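Local atomic coordinates of DegQ (Legionella pneumophila, PDB entry 4YO1), a protein that probably works as a periplasmic serine endopeptidase and chaperone of the HtrA family, seen here as its protease domain followed by its first PDZ domain. Residues 119-124 against 316-321; 247-252 against 260-265; 243-248 against 282-287; 78-81 against 87-90; 272-277 against 333-338. The protein carries 1 engineered substitution. One frame throughout, in Å; residues are numbered along the deposited sequence.

Contact 1: residues 119-124 against 316-321; sequences DSETDL and QVKTTI. With CD (cadmium ion), chain D.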
# COMPACT_ATOMS: atom_id res chain seq x y z
N ASP A 119 27.37 8.40 8.64
CA ASP A 119 27.27 9.51 7.71
C ASP A 119 25.91 10.18 7.88
O ASP A 119 24.89 9.50 7.98
CB ASP A 119 27.43 8.98 6.29
CG ASP A 119 27.21 10.04 5.26
OD1 ASP A 119 27.74 11.15 5.42
OD2 ASP A 119 26.50 9.75 4.27
N SER A 120 25.90 11.51 7.92
CA SER A 120 24.69 12.28 8.21
C SER A 120 23.80 12.40 6.99
O SER A 120 22.62 12.06 7.02
CB SER A 120 25.04 13.69 8.72
OG SER A 120 26.00 13.67 9.77
N GLU A 121 24.40 12.89 5.91
CA GLU A 121 23.67 13.22 4.68
C GLU A 121 22.89 12.04 4.06
O GLU A 121 21.80 12.24 3.54
CB GLU A 121 24.61 13.87 3.66
CG GLU A 121 26.10 13.75 3.99
CD GLU A 121 26.58 14.74 5.06
OE1 GLU A 121 26.60 15.96 4.80
OE2 GLU A 121 26.96 14.27 6.16
N THR A 122 23.43 10.83 4.13
CA THR A 122 22.70 9.66 3.66
C THR A 122 21.94 8.97 4.80
O THR A 122 21.25 7.97 4.58
CB THR A 122 23.63 8.61 2.99
OG1 THR A 122 24.52 8.07 3.97
CG2 THR A 122 24.42 9.23 1.86
N ASP A 123 22.08 9.51 6.01
CA ASP A 123 21.55 8.89 7.23
C ASP A 123 22.00 7.44 7.35
O ASP A 123 21.18 6.54 7.53
CB ASP A 123 20.03 8.98 7.30
CG ASP A 123 19.48 8.54 8.66
OD1 ASP A 123 20.24 8.58 9.65
OD2 ASP A 123 18.30 8.13 8.73
N LEU A 124 23.30 7.21 7.26
CA LEU A 124 23.81 5.86 7.35
C LEU A 124 24.91 5.80 8.40
O LEU A 124 25.61 6.78 8.64
CB LEU A 124 24.34 5.38 6.00
CG LEU A 124 23.31 5.15 4.89
CD1 LEU A 124 23.99 4.88 3.54
CD2 LEU A 124 22.37 4.01 5.26
N GLN A 316 37.68 21.75 4.00
CA GLN A 316 37.76 23.01 3.28
C GLN A 316 37.16 22.94 1.90
O GLN A 316 36.92 23.97 1.28
CB GLN A 316 39.21 23.46 3.12
CG GLN A 316 40.00 23.65 4.38
CD GLN A 316 41.39 24.19 4.08
OE1 GLN A 316 42.38 23.77 4.70
NE2 GLN A 316 41.48 25.12 3.14
N VAL A 317 36.98 21.74 1.37
CA VAL A 317 36.48 21.61 0.01
C VAL A 317 34.98 21.91 0.01
O VAL A 317 34.51 22.75 -0.75
CB VAL A 317 36.76 20.22 -0.59
CG1 VAL A 317 36.27 20.15 -2.02
CG2 VAL A 317 38.24 19.89 -0.51
N LYS A 318 34.26 21.21 0.88
CA LYS A 318 32.83 21.44 1.11
C LYS A 318 32.60 22.91 1.46
O LYS A 318 31.68 23.54 0.95
CB LYS A 318 32.33 20.55 2.25
CG LYS A 318 31.00 19.82 1.99
CD LYS A 318 30.66 18.88 3.16
CE LYS A 318 29.56 17.86 2.77
NZ LYS A 318 29.71 16.52 3.45
N THR A 319 33.46 23.45 2.33
CA THR A 319 33.37 24.85 2.74
C THR A 319 33.59 25.84 1.59
O THR A 319 32.76 26.70 1.35
CB THR A 319 34.36 25.15 3.87
OG1 THR A 319 34.06 24.33 5.00
CG2 THR A 319 34.28 26.62 4.28
N THR A 320 34.72 25.71 0.88
CA THR A 320 35.00 26.58 -0.26
C THR A 320 33.93 26.48 -1.34
O THR A 320 33.41 27.50 -1.80
CB THR A 320 36.37 26.26 -0.90
OG1 THR A 320 37.36 26.08 0.12
CG2 THR A 320 36.80 27.38 -1.82
N ILE A 321 33.60 25.26 -1.74
CA ILE A 321 32.64 25.02 -2.82
C ILE A 321 31.25 25.57 -2.53
O ILE A 321 30.64 26.22 -3.38
CB ILE A 321 32.54 23.51 -3.17
CG1 ILE A 321 33.81 23.04 -3.88
CG2 ILE A 321 31.33 23.23 -4.06
CD1 ILE A 321 34.14 23.85 -5.11
CD CD D . 29.25 14.77 6.25
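A nearly eclipsed first torsion at Glu121 (chi1 13°) and a bend at its chi2 (-78°) carry its carboxylate out of the loop, while Lys318 comes from the opposite direction on a chain extended through chi2 and chi3 and bent at chi4 (147°). The two charges bridge the protease domain and the PDZ domain. Residues 119-124 form the loop between two strands of the first barrel of a chymotrypsin-like fold, with a type I turn from Ser120 to Asp123, and Lys318 sits on helix 315-322, which in PDZ domains flanks the peptide groove. Only the ends of the side chains meet: the closest CA atoms, those of Glu121 and Lys318, are 12.8 Å apart.

The turn is braced from within by an Asx motif. OD2 of Asp119 accepts from N of Thr122 at 3.3 Å, above the carboxylate plane, and from OG1 of the same threonine at 2.6 Å, on the anti side. Farther along, Asp123, predicted to belong to the charge relay, accepts a hydrogen bond at OD1 from the backbone N of His93.

Across the domains the salt bridge lies at the protein surface, its hydrogen bond long and weak, and a cadmium ion shares the carboxylate. The two oxygens of Glu121 divide the work: OE1 lies 3.4 Å from NZ of Lys318, and OE2 binds the cadmium at 2.3 Å.

Contact 2: residues 247-252 against 260-265; sequences IKFGSI and FVQHLT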
# COMPACT_ATOMS: atom_id res chain seq x y z
N ILE A 247 35.12 2.49 6.74
CA ILE A 247 35.95 1.34 7.09
C ILE A 247 37.43 1.64 6.87
O ILE A 247 38.26 1.38 7.75
CB ILE A 247 35.55 0.09 6.28
CG1 ILE A 247 34.17 -0.40 6.70
CG2 ILE A 247 36.56 -1.03 6.47
CD1 ILE A 247 33.59 -1.43 5.75
N LYS A 248 37.76 2.19 5.70
CA LYS A 248 39.15 2.46 5.36
C LYS A 248 39.72 3.70 6.07
O LYS A 248 40.89 3.72 6.43
CB LYS A 248 39.30 2.61 3.85
CG LYS A 248 40.68 3.05 3.41
CD LYS A 248 40.88 2.93 1.91
CE LYS A 248 42.30 3.34 1.55
NZ LYS A 248 42.71 2.89 0.19
N PHE A 249 38.89 4.71 6.29
CA PHE A 249 39.40 5.96 6.85
C PHE A 249 38.87 6.33 8.24
O PHE A 249 39.43 7.20 8.89
CB PHE A 249 39.10 7.10 5.89
CG PHE A 249 39.75 6.95 4.55
CD1 PHE A 249 41.11 7.20 4.38
CD2 PHE A 249 38.99 6.57 3.44
CE1 PHE A 249 41.71 7.07 3.13
CE2 PHE A 249 39.58 6.44 2.19
CZ PHE A 249 40.93 6.69 2.03
N GLY A 250 37.79 5.68 8.67
CA GLY A 250 37.19 6.01 9.95
C GLY A 250 36.30 7.23 9.88
O GLY A 250 35.85 7.74 10.89
N SER A 251 36.04 7.69 8.67
CA SER A 251 35.24 8.88 8.45
C SER A 251 34.77 8.98 7.01
O SER A 251 35.04 8.09 6.20
CB SER A 251 36.05 10.13 8.82
OG SER A 251 37.38 10.02 8.32
N ILE A 252 34.05 10.05 6.69
CA ILE A 252 33.62 10.28 5.32
C ILE A 252 33.28 11.74 5.08
O ILE A 252 32.51 12.33 5.82
CB ILE A 252 32.42 9.39 4.91
CG1 ILE A 252 31.93 9.78 3.51
CG2 ILE A 252 31.28 9.48 5.93
CD1 ILE A 252 30.70 9.09 3.06
N PHE A 260 34.63 12.22 -3.16
CA PHE A 260 34.83 12.04 -1.74
C PHE A 260 36.26 12.45 -1.43
O PHE A 260 37.19 12.03 -2.13
CB PHE A 260 34.60 10.58 -1.33
CG PHE A 260 33.16 10.14 -1.38
CD1 PHE A 260 32.32 10.52 -2.42
CD2 PHE A 260 32.65 9.31 -0.39
CE1 PHE A 260 31.01 10.10 -2.46
CE2 PHE A 260 31.33 8.88 -0.44
CZ PHE A 260 30.51 9.28 -1.47
N VAL A 261 36.44 13.26 -0.39
CA VAL A 261 37.79 13.65 0.01
C VAL A 261 38.17 13.19 1.42
O VAL A 261 37.32 12.84 2.23
CB VAL A 261 38.05 15.15 -0.18
CG1 VAL A 261 38.18 15.49 -1.65
CG2 VAL A 261 36.95 15.97 0.47
N GLN A 262 39.47 13.18 1.68
CA GLN A 262 39.99 12.73 2.95
C GLN A 262 41.16 13.62 3.36
O GLN A 262 41.75 14.31 2.54
CB GLN A 262 40.44 11.27 2.83
CG GLN A 262 40.40 10.49 4.13
CD GLN A 262 38.99 10.24 4.61
OE1 GLN A 262 38.76 10.05 5.80
NE2 GLN A 262 38.04 10.25 3.69
N HIS A 263 41.47 13.63 4.65
CA HIS A 263 42.61 14.39 5.16
C HIS A 263 43.88 13.70 4.67
O HIS A 263 44.09 12.51 4.93
CB HIS A 263 42.57 14.42 6.69
CG HIS A 263 43.51 15.41 7.31
ND1 HIS A 263 44.85 15.48 6.99
CD2 HIS A 263 43.31 16.37 8.25
CE1 HIS A 263 45.43 16.44 7.69
NE2 HIS A 263 44.51 16.99 8.47
N LEU A 264 44.71 14.43 3.94
CA LEU A 264 46.00 13.90 3.51
C LEU A 264 46.97 13.97 4.68
O LEU A 264 47.74 14.93 4.81
CB LEU A 264 46.54 14.66 2.29
CG LEU A 264 47.70 14.09 1.46
CD1 LEU A 264 49.02 14.67 1.92
CD2 LEU A 264 47.75 12.56 1.47
N THR A 265 46.89 12.96 5.55
CA THR A 265 47.75 12.85 6.71
C THR A 265 49.17 12.63 6.26
O THR A 265 49.41 12.14 5.14
CB THR A 265 47.34 11.64 7.56
OG1 THR A 265 47.71 10.44 6.89
CG2 THR A 265 45.85 11.65 7.81
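The junction between the protease and PDZ domains is formed here by the end of helix 236-249 and the chain leaving it, where Phe249 and Ser251 meet Gln262 of the PDZ strand 259-263. Gly250, with positive phi, ends the helix and turns the chain so that Ser251 and Ile252 run on beside that strand.

Gln262 is the hub. Its CG stands anti to the backbone N (chi1 -153°) and the chain then bends at chi2, which lays the amide over the Phe249 ring with the two planes only 19° apart. CG of Gln262 makes a CH-pi contact 3.8 Å from the centroid of the Phe249 ring, offset toward the rim. On the opposite face lies CG of Lys248, 3.7 Å above the plane of the Phe249 ring, which is therefore sandwiched between two aliphatic carbons. The amide is also held at its oxygen: OG of Ser251 donates to OE1 of Gln262 at 2.9 Å, with a C=O...donor angle of 160°. Stacking and hydrogen bond together fix the rotation of this buried side chain.

Two residues earlier on the strand, Phe260 takes up the apolar half of the contact. CD1 of Ile252 approaches CE2 of Phe260 at 3.6 Å, meeting the ring obliquely, and Ile252 is backed by Val242 and Ile246 of the helix. Gln245 lies against both Phe260 and Gln262.

The end of a C-terminal protease helix, turned at a glycine and packed on a PDZ strand, is the domain junction of HtrA proteases, where the first PDZ domain follows the protease directly.

Contact 3: residues 243-248 against 282-287; sequences AQQIIK and LVSQVN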
# COMPACT_ATOMS: atom_id res chain seq x y z
N ALA A 243 30.21 3.17 3.34
CA ALA A 243 30.63 2.26 4.39
C ALA A 243 32.12 2.01 4.26
O ALA A 243 32.83 1.91 5.26
CB ALA A 243 29.88 0.96 4.31
N GLN A 244 32.59 1.92 3.02
CA GLN A 244 33.98 1.60 2.77
C GLN A 244 34.89 2.73 3.20
O GLN A 244 35.98 2.50 3.71
CB GLN A 244 34.20 1.34 1.30
CG GLN A 244 33.39 0.21 0.76
CD GLN A 244 33.77 -0.09 -0.66
OE1 GLN A 244 32.94 -0.08 -1.57
NE2 GLN A 244 35.06 -0.34 -0.86
N GLN A 245 34.44 3.96 2.96
CA GLN A 245 35.19 5.13 3.34
C GLN A 245 35.34 5.13 4.85
O GLN A 245 36.42 5.35 5.38
CB GLN A 245 34.48 6.40 2.87
CG GLN A 245 34.42 6.55 1.35
CD GLN A 245 35.73 7.01 0.73
OE1 GLN A 245 36.29 8.04 1.12
NE2 GLN A 245 36.23 6.24 -0.23
N ILE A 246 34.24 4.84 5.53
CA ILE A 246 34.23 4.74 6.99
C ILE A 246 35.15 3.61 7.44
O ILE A 246 35.90 3.76 8.40
CB ILE A 246 32.79 4.56 7.52
CG1 ILE A 246 32.02 5.87 7.40
CG2 ILE A 246 32.77 4.06 8.95
CD1 ILE A 246 30.53 5.73 7.54
N ILE A 247 35.12 2.49 6.74
CA ILE A 247 35.95 1.34 7.09
C ILE A 247 37.43 1.64 6.87
O ILE A 247 38.26 1.38 7.75
CB ILE A 247 35.55 0.09 6.28
CG1 ILE A 247 34.17 -0.40 6.70
CG2 ILE A 247 36.56 -1.03 6.47
CD1 ILE A 247 33.59 -1.43 5.75
N LYS A 248 37.76 2.19 5.70
CA LYS A 248 39.15 2.46 5.36
C LYS A 248 39.72 3.70 6.07
O LYS A 248 40.89 3.72 6.43
CB LYS A 248 39.30 2.61 3.85
CG LYS A 248 40.68 3.05 3.41
CD LYS A 248 40.88 2.93 1.91
CE LYS A 248 42.30 3.34 1.55
NZ LYS A 248 42.71 2.89 0.19
N LEU A 282 43.19 14.93 -0.18
CA LEU A 282 43.23 13.71 -0.98
C LEU A 282 41.86 13.33 -1.54
O LEU A 282 40.88 13.28 -0.80
CB LEU A 282 43.74 12.57 -0.11
CG LEU A 282 43.65 11.17 -0.70
CD1 LEU A 282 44.33 11.10 -2.06
CD2 LEU A 282 44.27 10.18 0.28
N VAL A 283 41.78 13.06 -2.84
CA VAL A 283 40.51 12.57 -3.39
C VAL A 283 40.40 11.05 -3.28
O VAL A 283 41.05 10.30 -4.03
CB VAL A 283 40.22 13.06 -4.82
CG1 VAL A 283 39.89 14.52 -4.81
CG2 VAL A 283 41.39 12.84 -5.68
N SER A 284 39.57 10.60 -2.35
CA SER A 284 39.50 9.19 -2.01
C SER A 284 38.60 8.38 -2.95
O SER A 284 38.59 7.14 -2.88
CB SER A 284 39.02 9.05 -0.56
OG SER A 284 37.84 9.80 -0.34
N GLN A 285 37.85 9.08 -3.80
CA GLN A 285 36.98 8.44 -4.79
C GLN A 285 36.29 9.46 -5.70
O GLN A 285 35.72 10.45 -5.22
CB GLN A 285 35.91 7.56 -4.13
CG GLN A 285 35.00 6.95 -5.18
CD GLN A 285 33.98 5.99 -4.63
OE1 GLN A 285 33.94 5.72 -3.43
NE2 GLN A 285 33.14 5.46 -5.51
N VAL A 286 36.34 9.22 -7.01
CA VAL A 286 35.59 10.03 -7.96
C VAL A 286 34.50 9.21 -8.64
O VAL A 286 34.79 8.29 -9.40
CB VAL A 286 36.50 10.60 -9.04
CG1 VAL A 286 35.71 11.50 -9.96
CG2 VAL A 286 37.65 11.35 -8.41
N ASN A 287 33.25 9.56 -8.37
CA ASN A 287 32.13 8.84 -8.95
C ASN A 287 32.01 9.06 -10.46
O ASN A 287 32.20 10.18 -10.96
CB ASN A 287 30.84 9.15 -8.21
CG ASN A 287 30.86 8.63 -6.78
OD1 ASN A 287 31.92 8.36 -6.23
ND2 ASN A 287 29.68 8.49 -6.19
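Hydrogen bonding is supplied by Gln245 and Ser284, the pair whose CA atoms, 8.0 Å apart, are the nearest across the two segments. OG of Ser284 donates to OE1 of Gln245 at 2.8 Å. The donor meets the carbonyl at a C=O...donor angle of 128°, tilted 24° from the carbonyl plane. The bond depends on the fold of the Gln245 chain, which leaves the helix with CG beside the backbone N and bends at chi2 (-77°), which carries the amide across to the strand. A weak bond from OG of Ser284 to the backbone O of Phe260 would compete for the same hydroxyl proton.

Looser approaches flank this bond: NE2 of Gln245 lies 4.0 Å from OE1 of Gln285, too far for a hydrogen bond.

The strand side is shaped by a classic beta bulge, in which Ser284 and Gln285 both face Phe260 of the adjoining strand. Both residues point their CB atoms toward helix 236-249, so the PDZ strand 281-286 presents two neighbouring side chains to the last helix of the protease domain. Phe249, a turn farther along that helix, also touches Ser284.

Chemically the link consists of one bond between neutral groups, an amide and a hydroxyl, with no salt bridge; it is probably little affected by pH or ionic strength, and orients Gln245 between the two domains.

Contact 4: residues 78-81 against 87-90; sequences GVII and IIIT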
# COMPACT_ATOMS: atom_id res chain seq x y z
N GLY A 78 18.91 -3.35 10.99
CA GLY A 78 20.16 -3.18 10.28
C GLY A 78 20.45 -4.39 9.43
O GLY A 78 19.87 -5.45 9.64
N VAL A 79 21.36 -4.23 8.48
CA VAL A 79 21.75 -5.32 7.59
C VAL A 79 23.23 -5.70 7.77
O VAL A 79 24.11 -4.84 7.79
CB VAL A 79 21.50 -4.94 6.12
CG1 VAL A 79 21.66 -6.15 5.21
CG2 VAL A 79 20.12 -4.34 5.96
N ILE A 80 23.50 -7.00 7.92
CA ILE A 80 24.87 -7.48 7.95
C ILE A 80 25.48 -7.47 6.54
O ILE A 80 24.96 -8.09 5.61
CB ILE A 80 24.96 -8.91 8.51
CG1 ILE A 80 24.54 -8.94 9.97
CG2 ILE A 80 26.36 -9.45 8.39
CD1 ILE A 80 24.75 -10.28 10.64
N ILE A 81 26.60 -6.77 6.39
CA ILE A 81 27.25 -6.65 5.08
C ILE A 81 28.42 -7.63 4.89
O ILE A 81 28.53 -8.29 3.85
CB ILE A 81 27.73 -5.21 4.83
CG1 ILE A 81 26.53 -4.26 4.72
CG2 ILE A 81 28.57 -5.15 3.58
CD1 ILE A 81 25.44 -4.76 3.81
N ILE A 87 30.46 -6.85 10.09
CA ILE A 87 30.08 -5.47 9.79
C ILE A 87 28.61 -5.33 9.40
O ILE A 87 28.10 -6.05 8.53
CB ILE A 87 31.06 -4.84 8.76
CG1 ILE A 87 32.45 -4.69 9.37
CG2 ILE A 87 30.55 -3.50 8.23
CD1 ILE A 87 33.50 -4.33 8.37
N ILE A 88 27.91 -4.44 10.10
CA ILE A 88 26.50 -4.20 9.83
C ILE A 88 26.27 -2.71 9.58
O ILE A 88 27.02 -1.86 10.06
CB ILE A 88 25.56 -4.72 10.97
CG1 ILE A 88 25.02 -3.56 11.81
CG2 ILE A 88 26.24 -5.78 11.85
CD1 ILE A 88 23.58 -3.22 11.51
N ILE A 89 25.22 -2.42 8.83
CA ILE A 89 24.84 -1.05 8.53
C ILE A 89 23.40 -0.79 8.95
O ILE A 89 22.53 -1.65 8.82
CB ILE A 89 25.03 -0.74 7.04
CG1 ILE A 89 24.52 0.66 6.70
CG2 ILE A 89 24.31 -1.78 6.21
CD1 ILE A 89 24.72 1.05 5.26
N THR A 90 23.15 0.41 9.47
CA THR A 90 21.83 0.79 9.93
C THR A 90 21.73 2.30 9.74
O THR A 90 22.63 2.92 9.18
CB THR A 90 21.63 0.38 11.41
OG1 THR A 90 20.41 0.93 11.91
CG2 THR A 90 22.79 0.85 12.26
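Gly78 lies tight against strand 87-91. With no side chain between them, CD1 of Ile88 settles 3.6 Å from CA of Gly78. Next along, Val79 and Ile89 form a hydrogen-bonded antiparallel pair: N of Val79 reaches O of Ile89 at 2.9 Å, and N of Ile89 returns to O of Val79 at the same 2.9 Å, with N-H...O angles of 159° and 163°. At the next pair, non-hydrogen-bonded, the side chains of Ile80 and Ile88 lie on the other face, CG1 of Ile80 4.1 Å from CG2 of Ile88 as the chains pass at an angle.

Strands 74-82 and 87-91 form a beta hairpin in the first barrel of the chymotrypsin-like fold. The face bearing Val79 and Ile89 packs on Leu213 and Ile216 of the second barrel, whereas Ile80 and Ile88 lie against Val34.

Toward the hairpin turn the packing meets solvent. Ile81 is partly exposed, yet its N still donates to O of Ile87 at 2.7 Å. Its CG1, anti to the carbonyl carbon (chi1 -66°), leans over to CG2 of Ile89 at 3.6 Å. At the buried opposite end, Thr90 turns its OG1 back to the backbone O of Ser77.

Contact 5: residues 272-277 against 333-338; sequences MGYAED and KILRDN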
# COMPACT_ATOMS: atom_id res chain seq x y z
N MET A 272 52.30 7.75 -0.60
CA MET A 272 52.06 8.08 -2.00
C MET A 272 53.24 8.80 -2.64
O MET A 272 53.09 9.47 -3.65
CB MET A 272 50.81 8.94 -2.15
CG MET A 272 49.53 8.27 -1.71
SD MET A 272 48.20 9.46 -1.46
CE MET A 272 47.84 9.97 -3.14
N GLY A 273 54.42 8.68 -2.02
CA GLY A 273 55.64 9.20 -2.59
C GLY A 273 55.90 10.68 -2.33
O GLY A 273 56.95 11.21 -2.69
N TYR A 274 54.93 11.34 -1.69
CA TYR A 274 55.08 12.75 -1.35
C TYR A 274 55.94 12.94 -0.09
O TYR A 274 56.36 11.97 0.54
CB TYR A 274 53.72 13.41 -1.16
CG TYR A 274 52.94 13.59 -2.45
CD1 TYR A 274 53.20 14.66 -3.30
CD2 TYR A 274 51.94 12.70 -2.80
CE1 TYR A 274 52.49 14.83 -4.48
CE2 TYR A 274 51.22 12.87 -3.98
CZ TYR A 274 51.50 13.93 -4.81
OH TYR A 274 50.78 14.08 -5.98
N ALA A 275 56.20 14.20 0.26
CA ALA A 275 56.96 14.50 1.47
C ALA A 275 56.07 14.43 2.70
O ALA A 275 54.85 14.53 2.60
CB ALA A 275 57.58 15.88 1.36
N GLU A 276 56.68 14.24 3.86
CA GLU A 276 55.93 14.26 5.11
C GLU A 276 55.27 15.62 5.29
O GLU A 276 54.12 15.71 5.72
CB GLU A 276 56.84 13.93 6.31
CG GLU A 276 56.96 12.43 6.62
CD GLU A 276 57.83 12.12 7.85
OE1 GLU A 276 58.26 13.06 8.56
OE2 GLU A 276 58.08 10.92 8.09
N ASP A 277 55.98 16.68 4.90
CA ASP A 277 55.51 18.06 5.09
C ASP A 277 54.47 18.52 4.05
O ASP A 277 54.05 19.68 4.07
CB ASP A 277 56.71 19.04 5.17
CG ASP A 277 57.56 19.07 3.89
OD1 ASP A 277 56.99 19.08 2.77
OD2 ASP A 277 58.80 19.11 4.00
N LYS A 333 43.67 23.84 -8.36
CA LYS A 333 44.98 23.23 -8.42
C LYS A 333 44.93 21.84 -7.80
O LYS A 333 44.41 21.66 -6.70
CB LYS A 333 46.02 24.10 -7.69
CG LYS A 333 46.75 25.10 -8.58
CD LYS A 333 47.77 25.90 -7.76
CE LYS A 333 48.68 26.73 -8.66
NZ LYS A 333 49.77 27.39 -7.89
N ILE A 334 45.46 20.87 -8.52
CA ILE A 334 45.58 19.52 -8.01
C ILE A 334 47.03 19.10 -8.15
O ILE A 334 47.85 19.84 -8.70
CB ILE A 334 44.72 18.52 -8.78
CG1 ILE A 334 45.31 18.26 -10.17
CG2 ILE A 334 43.28 19.02 -8.89
CD1 ILE A 334 44.52 17.30 -11.01
N LEU A 335 47.35 17.91 -7.67
CA LEU A 335 48.71 17.42 -7.75
C LEU A 335 48.68 15.90 -7.90
O LEU A 335 48.63 15.16 -6.93
CB LEU A 335 49.50 17.84 -6.52
CG LEU A 335 50.97 18.19 -6.75
CD1 LEU A 335 51.58 18.83 -5.53
CD2 LEU A 335 51.75 16.96 -7.12
N ARG A 336 48.71 15.47 -9.16
CA ARG A 336 48.65 14.05 -9.51
C ARG A 336 50.04 13.56 -9.89
O ARG A 336 50.61 14.02 -10.87
CB ARG A 336 47.70 13.86 -10.69
CG ARG A 336 47.58 12.44 -11.19
CD ARG A 336 46.61 12.36 -12.36
NE ARG A 336 45.31 12.93 -12.03
CZ ARG A 336 44.60 13.72 -12.83
NH1 ARG A 336 45.07 14.04 -14.03
NH2 ARG A 336 43.42 14.19 -12.44
N ASP A 337 50.57 12.62 -9.11
CA ASP A 337 51.89 12.04 -9.32
C ASP A 337 52.96 13.10 -9.58
O ASP A 337 53.50 13.20 -10.68
CB ASP A 337 51.86 11.03 -10.47
CG ASP A 337 53.10 10.17 -10.53
OD1 ASP A 337 53.23 9.26 -9.68
OD2 ASP A 337 53.96 10.41 -11.42
N ASN A 338 53.15 13.97 -8.59
CA ASN A 338 54.19 14.99 -8.61
C ASN A 338 54.03 16.12 -9.61
O ASN A 338 54.86 17.01 -9.66
CB ASN A 338 55.54 14.35 -8.88
CG ASN A 338 55.81 14.19 -10.36
OD1 ASN A 338 54.89 14.24 -11.18
ND2 ASN A 338 57.08 14.00 -10.72
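Leu335 is the first residue along 333-338 to meet Tyr274, and it does so with both backbone and side chain. The tyrosine hydroxyl donates to O of Leu335 at 2.6 Å, arriving from above the carbonyl plane, 58° out of it, at a C=O...donor angle of 121°. The methyl CD2 of Leu335 lies at the edge of the Tyr274 ring and in its plane, 3.5 Å from CE1 of that ring, the two side chains running antiparallel alongside each other. CG of Tyr274 stands anti to the carbonyl carbon (chi1 -71°), a setting that brings the hydroxyl end of the ring across to the strand although its CB does not point there. Phe278 stacks on the Tyr274 ring and also touches Leu335, so the Tyr274 ring, Phe278 and Leu335 pack together.

Arg336 turns away from the loop, and its guanidinium forms a salt bridge through NH2 to OD2 of Asp301. Asp337 and Asn338 then lead the chain round. Both have positive phi, as in a type I' turn, and they connect strands 329-336 and 339-346, the last hairpin of the PDZ domain. The loop 272-277, which follows the short helix 266-269, thus lies beside the tip of that hairpin.

At the tip the side chains are exposed. A cadmium ion sits about 4 Å from the side chain of Asp337, and N of Asn338 approaches the hydroxyl OH of Tyr274 obliquely to the ring, at 3.5 Å.

Overall arrangement
From the N terminus, contact 4 closes first, a short hairpin of the first protease barrel. Contact 1 opens next, at 119-124, and spans almost 200 residues before closing on PDZ helix 315-322. Contacts 2 and 3 both fall within that span and start from helix 236-249: contact 2 closes quickly on strand 259-263, contact 3 later on the neighbouring strand 281-286. Contact 5, wholly within the PDZ domain, opens at 272-277 before contacts 3 and 1 have closed and ends at 333-338, so it crosses both. Contacts 1, 2 and 3 tie protease to PDZ, while contacts 4 and 5 lie about 36 Å apart between centres, one in each domain.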